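Local coordinates for hypothetical protein AQ_328 (Aquifex aeolicus, PDB 1R4V) that is of unknown function but adopts an ancestral histone fold in a single chain, possibly with a capacity for protein heterodimerization, at residues A[78-81]-A[82-85]. Sequence-based numbering, arbitrary orientation.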
loop_
_atom_site.group_PDB
_atom_site.type_symbol
_atom_site.label_atom_id
_atom_site.label_comp_id
_atom_site.label_asym_id
_atom_site.label_seq_id
_atom_site.Cartn_x
_atom_site.Cartn_y
_atom_site.Cartn_z
ATOM N N PHE A 78 22.278 -3.115 5.254
ATOM C CA PHE A 78 20.847 -3.100 5.510
ATOM C C PHE A 78 20.226 -2.201 4.434
ATOM O O PHE A 78 20.902 -1.362 3.849
ATOM C CB PHE A 78 20.488 -2.559 6.909
ATOM C CG PHE A 78 20.917 -1.149 7.119
ATOM C CD1 PHE A 78 20.076 -0.094 6.766
ATOM C CD2 PHE A 78 22.180 -0.869 7.613
ATOM C CE1 PHE A 78 20.484 1.198 6.907
ATOM C CE2 PHE A 78 22.587 0.429 7.766
ATOM C CZ PHE A 78 21.746 1.458 7.419
ATOM N N ILE A 79 18.940 -2.375 4.175
ATOM C CA ILE A 79 18.233 -1.494 3.262
ATOM C C ILE A 79 17.668 -0.300 4.004
ATOM O O ILE A 79 16.982 -0.452 5.012
ATOM C CB ILE A 79 17.108 -2.278 2.596
ATOM C CG1 ILE A 79 17.736 -3.424 1.783
ATOM C CG2 ILE A 79 16.285 -1.336 1.682
ATOM C CD1 ILE A 79 16.788 -4.521 1.572
ATOM N N ALA A 80 17.959 0.887 3.490
ATOM C CA ALA A 80 17.442 2.158 3.965
ATOM C C ALA A 80 16.359 2.655 3.013
ATOM O O ALA A 80 16.235 2.197 1.874
ATOM C CB ALA A 80 18.530 3.193 4.017
ATOM N N LEU A 81 15.593 3.632 3.483
ATOM C CA LEU A 81 14.558 4.271 2.669
ATOM C C LEU A 81 15.116 4.803 1.345
ATOM O O LEU A 81 14.462 4.628 0.306
ATOM C CB LEU A 81 13.875 5.404 3.443
ATOM C CG LEU A 81 12.755 6.170 2.732
ATOM C CD1 LEU A 81 11.627 5.224 2.431
ATOM C CD2 LEU A 81 12.240 7.329 3.578
ATOM N N ALA A 82 16.300 5.425 1.408
ATOM C CA ALA A 82 17.008 5.986 0.237
ATOM C C ALA A 82 17.316 4.959 -0.843
ATOM O O ALA A 82 17.555 5.335 -1.994
ATOM C CB ALA A 82 18.318 6.588 0.668
ATOM N N ASP A 83 17.347 3.679 -0.466
ATOM C CA ASP A 83 17.636 2.567 -1.375
ATOM C C ASP A 83 16.405 2.034 -2.104
ATOM O O ASP A 83 16.541 1.230 -2.994
ATOM C CB ASP A 83 18.241 1.394 -0.600
ATOM C CG ASP A 83 19.527 1.762 0.128
ATOM O OD1 ASP A 83 20.323 2.567 -0.436
ATOM O OD2 ASP A 83 19.828 1.287 1.252
ATOM N N LEU A 84 15.202 2.409 -1.698
ATOM C CA LEU A 84 13.988 1.875 -2.314
ATOM C C LEU A 84 13.697 2.508 -3.667
ATOM O O LEU A 84 14.192 3.596 -3.992
ATOM C CB LEU A 84 12.778 2.038 -1.416
ATOM C CG LEU A 84 12.802 1.302 -0.077
ATOM C CD1 LEU A 84 11.432 1.393 0.569
ATOM C CD2 LEU A 84 13.211 -0.156 -0.201
ATOM N N ASN A 85 12.887 1.792 -4.449
ATOM C CA ASN A 85 12.491 2.197 -5.782
ATOM C C ASN A 85 11.256 3.119 -5.736
ATOM O O ASN A 85 10.411 3.013 -6.611
ATOM C CB ASN A 85 12.243 0.926 -6.612
ATOM C CG ASN A 85 12.505 1.109 -8.089
ATOM O OD1 ASN A 85 13.572 1.567 -8.479
ATOM N ND2 ASN A 85 11.534 0.733 -8.920
#
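The carboxylate of D83 folds back over the turn that carries it: OD2 accepts the backbone N-H of A80 at 2.9 Å in a nearly straight bond. The donor meets the oxygen on its anti side, 32° out of the carboxylate plane. A chi1 of -59° sets CG beside D83's own backbone N and anti to its carbonyl carbon, aiming the group at the start of the turn. The same two residues are joined again through their backbones, D83 N donating to A80 O at 3.0 Å, and together the two bonds show how an acidic side chain can reach back to the backbone N-H at the start of a 3-10 turn and reinforce it. L84 N to L81 O, 3.1 Å, repeats the i to i+3 pattern one residue on. OD1, meanwhile, forms a salt bridge with R76, so both carboxylate oxygens are engaged, and the R76 guanidinium probably offsets the negative charge of this buried acid. An alanine here would probably leave the A80 N-H without its side-chain acceptor and the R76 guanidinium without this counter-charge. Apolar contacts line the turn: the CG2 methyl of I79 meets CD2 of L84 at 3.8 Å, the two side chains crossing at about a right angle, and CD1 of L81 lies more loosely against CD1 of L84, 4.3 Å away. The turn follows strand 78-79, which runs parallel to strand 122-123, and lies in the connection to helix 88-98; I79 and L84 both pack on A67 of helix 67-73 and on L127 of helix 125-128.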